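Local coordinates for hypothetical protein (Rhodococcus sp., PDB 2OV9) that probably hydrolyses medium- and long-chain fatty acyl-coenzyme A thioesters to the free fatty acid and coenzyme A, as a hotdog-fold thioesterase, at residues B[110-115]-B[139-144]; B[135-140]-B[172-177]; B[149-154]-B[184-189]; B[165-170]-B[192-197]. All coordinates share one frame; numbering follows the deposited sequence.

Contact 1 (B[110-115]-B[139-144]); sequences GSVRGT and DHVLGV
Val112 on strand 112-117 meets Val144 and Val141, which lie one helical turn apart on helix 131-148. The closer pair is Val112 with Val144: the two side chains cross at about a right angle, and Val112 CG1 lies 3.8 Å from Val144 CG1. The second methyl, Val112 CG2, rests against the same residue, 4.0 Å from Val144 CG1 and 3.9 Å from Val144 O, so both branches of the strand valine bear on the last turn of the segment. Against Val141 the arrangement differs. These two side chains slide past one another in opposite directions and touch through a single methyl pair, Val112 CG1 to Val141 CG1 at 4.2 Å. In Val144 the touching methyl CG1 stands opposite the backbone N (chi1 176°), which aims it at the strand. The contact is made by apolar side chains and is small, 133 Å² summed over both sides, and all three valines are buried. Strand 112-117 is held in the sheet by backbone hydrogen bonds between Val112 and Gly176 and between Gly114 and Leu174. Val141 also packs on Leu174 of strand 171-182, while Leu142 reaches Leu158, Val203 and Phe207 on strands 154-162 and 199-208.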
loop_
_atom_site.group_PDB
_atom_site.type_symbol
_atom_site.label_atom_id
_atom_site.label_comp_id
_atom_site.label_asym_id
_atom_site.label_seq_id
_atom_site.Cartn_x
_atom_site.Cartn_y
_atom_site.Cartn_z
ATOM N N GLY B 110 6.557 -8.291 -24.551
ATOM C CA GLY B 110 5.286 -7.850 -23.966
ATOM C C GLY B 110 5.325 -7.777 -22.449
ATOM O O GLY B 110 4.440 -7.197 -21.827
ATOM N N SER B 111 6.334 -8.379 -21.828
ATOM C CA SER B 111 6.398 -8.314 -20.371
ATOM C C SER B 111 6.867 -6.920 -19.919
ATOM O O SER B 111 7.451 -6.146 -20.708
ATOM C CB SER B 111 7.264 -9.442 -19.786
ATOM O OG SER B 111 8.628 -9.330 -20.155
ATOM N N VAL B 112 6.585 -6.620 -18.657
ATOM C CA VAL B 112 7.012 -5.418 -17.958
ATOM C C VAL B 112 7.816 -5.933 -16.762
ATOM O O VAL B 112 7.474 -6.970 -16.189
ATOM C CB VAL B 112 5.740 -4.622 -17.527
ATOM C CG1 VAL B 112 5.943 -3.782 -16.293
ATOM C CG2 VAL B 112 5.211 -3.788 -18.718
ATOM N N ARG B 113 8.888 -5.238 -16.398
ATOM C CA ARG B 113 9.783 -5.708 -15.339
ATOM C C ARG B 113 10.372 -4.557 -14.528
ATOM O O ARG B 113 10.699 -3.501 -15.078
ATOM C CB ARG B 113 10.948 -6.503 -15.960
ATOM C CG ARG B 113 11.948 -7.064 -14.950
ATOM C CD ARG B 113 13.108 -7.756 -15.676
ATOM N NE ARG B 113 14.310 -7.887 -14.841
ATOM C CZ ARG B 113 14.716 -9.034 -14.317
ATOM N NH1 ARG B 113 14.000 -10.134 -14.537
ATOM N NH2 ARG B 113 15.829 -9.097 -13.588
ATOM N N GLY B 114 10.547 -4.780 -13.229
ATOM C CA GLY B 114 11.336 -3.868 -12.408
ATOM C C GLY B 114 11.851 -4.615 -11.193
ATOM O O GLY B 114 11.420 -5.741 -10.920
ATOM N N THR B 115 12.782 -3.991 -10.484
ATOM C CA THR B 115 13.347 -4.550 -9.264
ATOM C C THR B 115 13.224 -3.500 -8.181
ATOM O O THR B 115 13.525 -2.323 -8.412
ATOM C CB THR B 115 14.822 -4.885 -9.488
ATOM O OG1 THR B 115 14.906 -5.850 -10.545
ATOM C CG2 THR B 115 15.444 -5.489 -8.253
ATOM N N ASP B 139 -0.842 -6.015 -8.455
ATOM C CA ASP B 139 -1.991 -5.407 -9.106
ATOM C C ASP B 139 -1.535 -4.299 -10.079
ATOM O O ASP B 139 -1.876 -4.313 -11.279
ATOM C CB ASP B 139 -2.954 -4.844 -8.056
ATOM C CG ASP B 139 -4.148 -4.159 -8.676
ATOM O OD1 ASP B 139 -5.081 -4.855 -9.091
ATOM O OD2 ASP B 139 -4.158 -2.923 -8.769
ATOM N N HIS B 140 -0.769 -3.340 -9.562
ATOM C CA HIS B 140 -0.259 -2.255 -10.383
ATOM C C HIS B 140 0.580 -2.697 -11.576
ATOM O O HIS B 140 0.401 -2.194 -12.685
ATOM C CB HIS B 140 0.580 -1.265 -9.572
ATOM C CG HIS B 140 0.776 0.026 -10.293
ATOM N ND1 HIS B 140 -0.219 0.978 -10.374
ATOM C CD2 HIS B 140 1.797 0.478 -11.058
ATOM C CE1 HIS B 140 0.197 1.985 -11.123
ATOM N NE2 HIS B 140 1.425 1.715 -11.536
ATOM N N VAL B 141 1.530 -3.598 -11.344
ATOM C CA VAL B 141 2.307 -4.153 -12.448
ATOM C C VAL B 141 1.447 -4.731 -13.571
ATOM O O VAL B 141 1.781 -4.551 -14.750
ATOM C CB VAL B 141 3.324 -5.212 -11.952
ATOM C CG1 VAL B 141 4.101 -5.779 -13.122
ATOM C CG2 VAL B 141 4.289 -4.532 -11.002
ATOM N N LEU B 142 0.365 -5.442 -13.215
ATOM C CA LEU B 142 -0.562 -5.974 -14.235
ATOM C C LEU B 142 -1.191 -4.841 -15.045
ATOM O O LEU B 142 -1.345 -4.959 -16.260
ATOM C CB LEU B 142 -1.690 -6.843 -13.616
ATOM C CG LEU B 142 -1.266 -8.099 -12.833
ATOM C CD1 LEU B 142 -2.495 -8.914 -12.476
ATOM C CD2 LEU B 142 -0.290 -8.917 -13.654
ATOM N N GLY B 143 -1.551 -3.751 -14.369
ATOM C CA GLY B 143 -2.044 -2.546 -15.066
ATOM C C GLY B 143 -1.049 -1.983 -16.064
ATOM O O GLY B 143 -1.401 -1.590 -17.174
ATOM N N VAL B 144 0.211 -1.935 -15.662
ATOM C CA VAL B 144 1.254 -1.429 -16.521
ATOM C C VAL B 144 1.501 -2.400 -17.666
ATOM O O VAL B 144 1.711 -1.969 -18.803
ATOM C CB VAL B 144 2.560 -1.193 -15.728
ATOM C CG1 VAL B 144 3.680 -0.744 -16.649
ATOM C CG2 VAL B 144 2.336 -0.157 -14.626
#

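Contact 2 (B[135-140]-B[172-177])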
loop_
_atom_site.group_PDB
_atom_site.type_symbol
_atom_site.label_atom_id
_atom_site.label_comp_id
_atom_site.label_asym_id
_atom_site.label_seq_id
_atom_site.Cartn_x
_atom_site.Cartn_y
_atom_site.Cartn_z
ATOM N N ALA B 135 0.395 -7.893 -2.969
ATOM C CA ALA B 135 -0.807 -7.837 -3.800
ATOM C C ALA B 135 -0.929 -6.462 -4.469
ATOM O O ALA B 135 -1.270 -6.378 -5.669
ATOM C CB ALA B 135 -2.074 -8.169 -2.947
ATOM N N LEU B 136 -0.643 -5.390 -3.704
ATOM C CA LEU B 136 -0.743 -4.023 -4.248
ATOM C C LEU B 136 0.246 -3.854 -5.396
ATOM O O LEU B 136 -0.113 -3.341 -6.468
ATOM C CB LEU B 136 -0.484 -2.959 -3.165
ATOM C CG LEU B 136 -0.059 -1.537 -3.569
ATOM C CD1 LEU B 136 -1.166 -0.708 -4.281
ATOM C CD2 LEU B 136 0.366 -0.769 -2.340
ATOM N N LEU B 137 1.497 -4.257 -5.178
ATOM C CA LEU B 137 2.531 -4.082 -6.209
ATOM C C LEU B 137 2.150 -4.854 -7.461
ATOM O O LEU B 137 2.216 -4.312 -8.572
ATOM C CB LEU B 137 3.928 -4.549 -5.726
ATOM C CG LEU B 137 4.520 -3.910 -4.463
ATOM C CD1 LEU B 137 6.008 -4.269 -4.271
ATOM C CD2 LEU B 137 4.330 -2.434 -4.507
ATOM N N LEU B 138 1.733 -6.104 -7.279
ATOM C CA LEU B 138 1.397 -6.991 -8.425
ATOM C C LEU B 138 0.173 -6.463 -9.185
ATOM O O LEU B 138 0.151 -6.455 -10.412
ATOM C CB LEU B 138 1.193 -8.458 -7.984
ATOM C CG LEU B 138 2.524 -9.214 -7.763
ATOM C CD1 LEU B 138 2.286 -10.533 -7.077
ATOM C CD2 LEU B 138 3.228 -9.456 -9.076
ATOM N N ASP B 139 -0.842 -6.015 -8.455
ATOM C CA ASP B 139 -1.991 -5.407 -9.106
ATOM C C ASP B 139 -1.535 -4.299 -10.079
ATOM O O ASP B 139 -1.876 -4.313 -11.279
ATOM C CB ASP B 139 -2.954 -4.844 -8.056
ATOM C CG ASP B 139 -4.148 -4.159 -8.676
ATOM O OD1 ASP B 139 -5.081 -4.855 -9.091
ATOM O OD2 ASP B 139 -4.158 -2.923 -8.769
ATOM N N HIS B 140 -0.769 -3.340 -9.562
ATOM C CA HIS B 140 -0.259 -2.255 -10.383
ATOM C C HIS B 140 0.580 -2.697 -11.576
ATOM O O HIS B 140 0.401 -2.194 -12.685
ATOM C CB HIS B 140 0.580 -1.265 -9.572
ATOM C CG HIS B 140 0.776 0.026 -10.293
ATOM N ND1 HIS B 140 -0.219 0.978 -10.374
ATOM C CD2 HIS B 140 1.797 0.478 -11.058
ATOM C CE1 HIS B 140 0.197 1.985 -11.123
ATOM N NE2 HIS B 140 1.425 1.715 -11.536
ATOM N N LEU B 172 13.777 -7.553 -5.089
ATOM C CA LEU B 172 12.665 -8.374 -5.581
ATOM C C LEU B 172 12.311 -8.012 -7.033
ATOM O O LEU B 172 12.101 -6.848 -7.339
ATOM C CB LEU B 172 11.409 -8.110 -4.721
ATOM C CG LEU B 172 11.581 -8.245 -3.201
ATOM C CD1 LEU B 172 10.305 -7.802 -2.476
ATOM C CD2 LEU B 172 12.007 -9.667 -2.771
ATOM N N THR B 173 12.233 -9.009 -7.917
ATOM C CA THR B 173 11.907 -8.751 -9.306
ATOM C C THR B 173 10.427 -8.877 -9.483
ATOM O O THR B 173 9.872 -9.946 -9.235
ATOM C CB THR B 173 12.567 -9.785 -10.232
ATOM O OG1 THR B 173 13.974 -9.824 -9.955
ATOM C CG2 THR B 173 12.320 -9.416 -11.721
ATOM N N LEU B 174 9.810 -7.799 -9.954
ATOM C CA LEU B 174 8.406 -7.777 -10.294
ATOM C C LEU B 174 8.267 -7.898 -11.806
ATOM O O LEU B 174 8.976 -7.231 -12.544
ATOM C CB LEU B 174 7.777 -6.457 -9.853
ATOM C CG LEU B 174 8.047 -5.891 -8.447
ATOM C CD1 LEU B 174 7.283 -4.590 -8.249
ATOM C CD2 LEU B 174 7.679 -6.862 -7.328
ATOM N N THR B 175 7.364 -8.763 -12.262
ATOM C CA THR B 175 7.128 -8.958 -13.688
ATOM C C THR B 175 5.621 -9.126 -13.927
ATOM O O THR B 175 4.923 -9.686 -13.085
ATOM C CB THR B 175 7.855 -10.221 -14.187
ATOM O OG1 THR B 175 9.250 -10.148 -13.834
ATOM C CG2 THR B 175 7.733 -10.338 -15.685
ATOM N N GLY B 176 5.137 -8.651 -15.069
ATOM C CA GLY B 176 3.732 -8.806 -15.476
ATOM C C GLY B 176 3.680 -8.958 -16.990
ATOM O O GLY B 176 4.558 -8.458 -17.694
ATOM N N LYS B 177 2.662 -9.646 -17.484
ATOM C CA LYS B 177 2.455 -9.800 -18.926
ATOM C C LYS B 177 0.990 -10.078 -19.222
ATOM O O LYS B 177 0.358 -10.885 -18.557
ATOM C CB LYS B 177 3.332 -10.905 -19.498
ATOM C CG LYS B 177 3.243 -11.048 -21.015
ATOM C CD LYS B 177 4.279 -12.027 -21.547
ATOM C CE LYS B 177 4.035 -12.266 -23.011
ATOM N NZ LYS B 177 5.091 -13.126 -23.588
#
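Leu137 and Leu174 meet where the central helix of the hotdog fold, helix 131-148, lies against the antiparallel sheet that wraps it. The apolar part of the contact rests on this pair. Leu174 CD1 approaches both the root and one end of the helix leucine, standing 4.2 Å from Leu137 CB and equally far from Leu137 CD1, with the two side chains crossing at a slant. In both leucines CG lies beside the backbone N, opposite the carbonyl carbon (chi1 -57° in Leu137 and -46° in Leu174), and each CB sets out toward the other segment. The backbones stay well separated: the nearest CA atoms, those of Leu138 and Leu174, are 7.3 Å apart, a gap bridged by side chains. Packing against the strand's backbone is the second kind of interaction, and it comes from Leu138, whose end bends nearer to the strand than its CB direction suggests. Beyond the two segments, Leu138 and Leu174 both touch Ile192 on the adjoining strand 185-194. At the dimer interface, Ala135 packs on Ala135 of the second subunit. On the strand side, the methyl Leu138 CD2 ends 4.4 Å from the carbonyl oxygen Thr175 O.

Contact 3 (B[149-154]-B[184-189]); sequences GGKAGM and RKITTA
A Schellman motif ends helix 131-148 at Gly150, and the loop that follows passes over the start of strand 185-194 before entering strand 154-162 of the hotdog sheet. Ile186 is the strand residue that meets this loop. Its CB points toward the loop, and its terminal methyl is received by three successive residues. Ile186 CD1 lies 3.4 Å from the carbonyl oxygen Ala152 O, a close van der Waals approach, and 4.1 Å from Gly153 CA. The third wall is the aliphatic part of Lys151: its CE stands 3.7 Å from Ile186 CD1 and the same distance from Ile186 CG1. The lysine chain is bent at two successive bonds, chi2 -69° and chi3 -78°, and this fold lays its last methylene across the isoleucine at a slant. Ile186 itself has chi2 at 137°, away from a staggered value, a departure consistent with a methyl confined from several sides. Around the contact, Lys151 also packs on Leu178 and Val181 of strand 171-182, and Ile186 on Phe207 and Asn146. The end of the loop is tied into the sheet by backbone pairing of Met154 with Val208. The interactions between the two segments are therefore van der Waals in kind: the lysine contributes hydrocarbon to them, and between these two segments the fit rests on packing round the end of Ile186.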
loop_
_atom_site.group_PDB
_atom_site.type_symbol
_atom_site.label_atom_id
_atom_site.label_comp_id
_atom_site.label_asym_id
_atom_site.label_seq_id
_atom_site.Cartn_x
_atom_site.Cartn_y
_atom_site.Cartn_z
ATOM N N GLY B 149 1.077 -3.639 -23.343
ATOM C CA GLY B 149 0.516 -4.541 -24.345
ATOM C C GLY B 149 -0.538 -3.854 -25.207
ATOM O O GLY B 149 -1.180 -4.501 -26.011
ATOM N N GLY B 150 -0.725 -2.547 -25.026
ATOM C CA GLY B 150 -1.660 -1.775 -25.844
ATOM C C GLY B 150 -3.124 -2.002 -25.513
ATOM O O GLY B 150 -4.009 -1.752 -26.348
ATOM N N LYS B 151 -3.391 -2.463 -24.293
ATOM C CA LYS B 151 -4.766 -2.701 -23.856
ATOM C C LYS B 151 -5.093 -1.939 -22.575
ATOM O O LYS B 151 -4.212 -1.435 -21.881
ATOM C CB LYS B 151 -5.025 -4.200 -23.675
ATOM C CG LYS B 151 -5.254 -4.982 -24.975
ATOM C CD LYS B 151 -6.598 -4.627 -25.658
ATOM C CE LYS B 151 -7.807 -5.304 -24.991
ATOM N NZ LYS B 151 -9.154 -4.887 -25.550
ATOM N N ALA B 152 -6.374 -1.842 -22.281
ATOM C CA ALA B 152 -6.848 -1.076 -21.147
ATOM C C ALA B 152 -8.002 -1.855 -20.600
ATOM O O ALA B 152 -8.865 -2.276 -21.364
ATOM C CB ALA B 152 -7.347 0.286 -21.616
ATOM N N GLY B 153 -8.048 -2.027 -19.290
ATOM C CA GLY B 153 -9.227 -2.618 -18.673
ATOM C C GLY B 153 -9.328 -2.306 -17.202
ATOM O O GLY B 153 -8.301 -2.175 -16.528
HETATM N N MSE B 154 -10.568 -2.148 -16.725
HETATM C CA MSE B 154 -10.904 -2.040 -15.300
HETATM C C MSE B 154 -10.603 -3.357 -14.611
HETATM O O MSE B 154 -10.899 -4.412 -15.172
HETATM C CB MSE B 154 -12.406 -1.808 -15.138
HETATM C CG MSE B 154 -12.865 -0.385 -15.069
HETATM SE SE MSE B 154 -14.728 -0.401 -14.491
HETATM C CE MSE B 154 -14.466 -0.690 -12.576
ATOM N N ARG B 184 -13.805 -7.827 -24.593
ATOM C CA ARG B 184 -13.491 -6.796 -23.593
ATOM C C ARG B 184 -12.614 -7.387 -22.477
ATOM O O ARG B 184 -12.011 -6.656 -21.687
ATOM C CB ARG B 184 -14.774 -6.177 -23.006
ATOM C CG ARG B 184 -15.715 -5.531 -24.031
ATOM C CD ARG B 184 -17.003 -5.008 -23.384
ATOM N NE ARG B 184 -18.155 -5.127 -24.292
ATOM C CZ ARG B 184 -19.366 -4.604 -24.078
ATOM N NH1 ARG B 184 -19.619 -3.897 -22.981
ATOM N NH2 ARG B 184 -20.337 -4.782 -24.970
ATOM N N LYS B 185 -12.516 -8.717 -22.459
ATOM C CA LYS B 185 -11.902 -9.447 -21.362
ATOM C C LYS B 185 -10.395 -9.654 -21.538
ATOM O O LYS B 185 -9.940 -10.262 -22.513
ATOM C CB LYS B 185 -12.621 -10.781 -21.145
ATOM C CG LYS B 185 -14.136 -10.611 -20.994
ATOM C CD LYS B 185 -14.780 -11.749 -20.209
ATOM C CE LYS B 185 -15.901 -11.213 -19.308
ATOM N NZ LYS B 185 -16.936 -12.235 -18.958
ATOM N N ILE B 186 -9.636 -9.158 -20.570
ATOM C CA ILE B 186 -8.187 -9.272 -20.590
ATOM C C ILE B 186 -7.730 -10.133 -19.429
ATOM O O ILE B 186 -8.207 -9.961 -18.310
ATOM C CB ILE B 186 -7.528 -7.890 -20.495
ATOM C CG1 ILE B 186 -7.942 -7.038 -21.698
ATOM C CG2 ILE B 186 -5.991 -8.032 -20.391
ATOM C CD1 ILE B 186 -8.288 -5.608 -21.350
ATOM N N THR B 187 -6.819 -11.065 -19.710
ATOM C CA THR B 187 -6.153 -11.843 -18.668
ATOM C C THR B 187 -4.685 -11.483 -18.617
ATOM O O THR B 187 -3.988 -11.512 -19.649
ATOM C CB THR B 187 -6.269 -13.358 -18.908
ATOM O OG1 THR B 187 -7.639 -13.750 -18.792
ATOM C CG2 THR B 187 -5.472 -14.129 -17.869
ATOM N N THR B 188 -4.216 -11.200 -17.400
ATOM C CA THR B 188 -2.862 -10.757 -17.164
ATOM C C THR B 188 -2.257 -11.532 -15.998
ATOM O O THR B 188 -2.951 -11.815 -15.017
ATOM C CB THR B 188 -2.873 -9.259 -16.855
ATOM O OG1 THR B 188 -3.794 -8.606 -17.739
ATOM C CG2 THR B 188 -1.478 -8.624 -17.031
ATOM N N ALA B 189 -0.965 -11.863 -16.096
ATOM C CA ALA B 189 -0.280 -12.625 -15.049
ATOM C C ALA B 189 1.050 -11.969 -14.647
ATOM O O ALA B 189 1.670 -11.242 -15.432
ATOM C CB ALA B 189 -0.036 -14.077 -15.495
#

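Contact 4 (B[165-170]-B[192-197])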
loop_
_atom_site.group_PDB
_atom_site.type_symbol
_atom_site.label_atom_id
_atom_site.label_comp_id
_atom_site.label_asym_id
_atom_site.label_seq_id
_atom_site.Cartn_x
_atom_site.Cartn_y
_atom_site.Cartn_z
ATOM N N PRO B 165 8.082 -17.033 1.575
ATOM C CA PRO B 165 8.285 -15.726 2.232
ATOM C C PRO B 165 8.933 -14.685 1.306
ATOM O O PRO B 165 9.833 -15.011 0.522
ATOM C CB PRO B 165 9.250 -16.071 3.372
ATOM C CG PRO B 165 8.811 -17.478 3.777
ATOM C CD PRO B 165 8.442 -18.157 2.471
ATOM N N THR B 166 8.463 -13.448 1.394
ATOM C CA THR B 166 8.965 -12.379 0.546
ATOM C C THR B 166 9.764 -11.420 1.418
ATOM O O THR B 166 9.186 -10.690 2.208
ATOM C CB THR B 166 7.796 -11.612 -0.094
ATOM O OG1 THR B 166 6.872 -12.539 -0.690
ATOM C CG2 THR B 166 8.323 -10.674 -1.158
ATOM N N PRO B 167 11.084 -11.430 1.311
ATOM C CA PRO B 167 11.848 -10.647 2.287
ATOM C C PRO B 167 11.937 -9.168 2.021
ATOM O O PRO B 167 11.942 -8.733 0.884
ATOM C CB PRO B 167 13.266 -11.246 2.197
ATOM C CG PRO B 167 13.327 -11.815 0.781
ATOM C CD PRO B 167 11.949 -12.195 0.381
ATOM N N LEU B 168 12.049 -8.406 3.098
ATOM C CA LEU B 168 12.447 -7.009 3.039
ATOM C C LEU B 168 13.958 -6.954 2.832
ATOM O O LEU B 168 14.659 -7.957 3.044
ATOM C CB LEU B 168 12.088 -6.319 4.367
ATOM C CG LEU B 168 10.609 -6.226 4.780
ATOM C CD1 LEU B 168 10.517 -5.688 6.184
ATOM C CD2 LEU B 168 9.853 -5.333 3.780
ATOM N N PHE B 169 14.457 -5.780 2.443
ATOM C CA PHE B 169 15.895 -5.473 2.396
ATOM C C PHE B 169 16.706 -6.200 1.320
ATOM O O PHE B 169 17.938 -6.260 1.400
ATOM C CB PHE B 169 16.567 -5.684 3.765
ATOM C CG PHE B 169 15.698 -5.306 4.943
ATOM C CD1 PHE B 169 15.133 -4.027 5.038
ATOM C CD2 PHE B 169 15.455 -6.226 5.951
ATOM C CE1 PHE B 169 14.313 -3.686 6.123
ATOM C CE2 PHE B 169 14.639 -5.897 7.063
ATOM C CZ PHE B 169 14.072 -4.616 7.145
ATOM N N GLU B 170 16.032 -6.797 0.351
ATOM C CA GLU B 170 16.754 -7.417 -0.755
ATOM C C GLU B 170 15.985 -7.225 -2.048
ATOM O O GLU B 170 14.791 -6.968 -2.010
ATOM C CB GLU B 170 17.056 -8.892 -0.475
ATOM C CG GLU B 170 15.926 -9.836 -0.722
ATOM C CD GLU B 170 16.265 -11.244 -0.229
ATOM O OE1 GLU B 170 16.688 -11.381 0.938
ATOM O OE2 GLU B 170 16.105 -12.213 -1.006
ATOM N N ILE B 192 6.423 -12.130 -8.269
ATOM C CA ILE B 192 7.500 -11.448 -7.561
ATOM C C ILE B 192 8.486 -12.558 -7.287
ATOM O O ILE B 192 8.103 -13.578 -6.702
ATOM C CB ILE B 192 7.033 -10.909 -6.181
ATOM C CG1 ILE B 192 6.055 -9.755 -6.369
ATOM C CG2 ILE B 192 8.239 -10.460 -5.330
ATOM C CD1 ILE B 192 5.426 -9.169 -5.079
ATOM N N ARG B 193 9.743 -12.361 -7.681
ATOM C CA ARG B 193 10.786 -13.353 -7.418
ATOM C C ARG B 193 11.944 -12.772 -6.625
ATOM O O ARG B 193 12.233 -11.581 -6.710
ATOM C CB ARG B 193 11.344 -13.890 -8.744
ATOM C CG ARG B 193 10.317 -14.634 -9.567
ATOM C CD ARG B 193 10.806 -15.003 -10.969
ATOM N NE ARG B 193 9.650 -15.537 -11.701
ATOM C CZ ARG B 193 9.498 -16.815 -12.042
ATOM N NH1 ARG B 193 10.444 -17.706 -11.762
ATOM N NH2 ARG B 193 8.400 -17.205 -12.676
ATOM N N THR B 194 12.660 -13.619 -5.898
ATOM C CA THR B 194 13.924 -13.170 -5.337
ATOM C C THR B 194 15.006 -13.218 -6.413
ATOM O O THR B 194 14.776 -13.698 -7.538
ATOM C CB THR B 194 14.318 -13.982 -4.086
ATOM O OG1 THR B 194 14.178 -15.386 -4.346
ATOM C CG2 THR B 194 13.434 -13.568 -2.900
ATOM N N ALA B 195 16.193 -12.716 -6.071
ATOM C CA ALA B 195 17.306 -12.638 -7.010
ATOM C C ALA B 195 17.720 -14.000 -7.582
ATOM O O ALA B 195 18.214 -14.074 -8.705
ATOM C CB ALA B 195 18.511 -11.946 -6.329
ATOM N N ASP B 196 17.535 -15.075 -6.818
ATOM C CA ASP B 196 17.810 -16.433 -7.325
ATOM C C ASP B 196 16.715 -16.946 -8.294
ATOM O O ASP B 196 16.831 -18.021 -8.885
ATOM C CB ASP B 196 18.005 -17.414 -6.158
ATOM C CG ASP B 196 16.755 -17.543 -5.285
ATOM O OD1 ASP B 196 15.745 -16.883 -5.585
ATOM O OD2 ASP B 196 16.780 -18.316 -4.305
ATOM N N GLY B 197 15.657 -16.176 -8.465
ATOM C CA GLY B 197 14.679 -16.528 -9.465
ATOM C C GLY B 197 13.466 -17.215 -8.864
ATOM O O GLY B 197 12.439 -17.338 -9.538
HETATM O O HOH W 1 16.430 -11.175 -3.731
#
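Thr194 faces Pro167 and Glu170 where the loop between strands 154-162 and 171-182 of the hotdog fold lies beside the end of strand 185-194. The inner, closely packed part is apolar. Thr166 and Ile192, the buried pair, cross at about a right angle and touch through their methyls, Thr166 CG2 to Ile192 CG2 at 4.2 Å. At the boundary with the outer part, the proline ring of Pro167 meets the threonine methyl, with Thr194 CG2 3.9 Å from Pro167 CD, again at about a right angle. Thr166, Pro167 and Ile192 all pack on Leu172 as well, and Ile192 reaches Ser134 and Leu138 of helix 131-148.

The outer part is polar and partly exposed, yet it holds the shortest approach. Glu170 turns its CB toward the strand, and its carboxylate oxygen OE2 comes to 3.5 Å from Thr194 CG2, a packing contact between a charged oxygen and a methyl. Here Thr194 places OG1 between its backbone N and carbonyl carbon (chi1 48°), which leaves CG2 for the loop. Thr194 also begins a type I beta turn, closed by Gly197 N to Thr194 O. Arg193, just before the turn, reaches across to its last residue, NH1 donating to Gly197 O at 3.0 Å. Across the solvent side a single water joins the segments: it donates to Glu170 OE2 at 2.9 Å and accepts from the backbone Ala195 N at 2.8 Å.

How the contacts relate
Contacts 1 and 2 place successive turns of helix 131-148 against neighbouring strands, their centres 6 Å apart; Gly114 O to Leu174 N, 2.8 Å, is one of the probable hydrogen bonds joining those strands. Contacts 3 and 4 lie near opposite ends of strand 185-194, with centres 27 Å apart. Contact 2 touches both: Lys177 N lies 2.8 Å from Ala189 O of contact 3, and Thr173 N is equally far from Arg193 O of contact 4. Contact 1 reaches contact 3 through Leu142 CD2, 3.6 Å from Thr188 CG2. The segments of contacts 1 and 2 overlap at Asp139 and His140; His140 ND1 is hydrogen-bonded to His130 NE2 of the second subunit, so this part of the helix lies at the dimer interface.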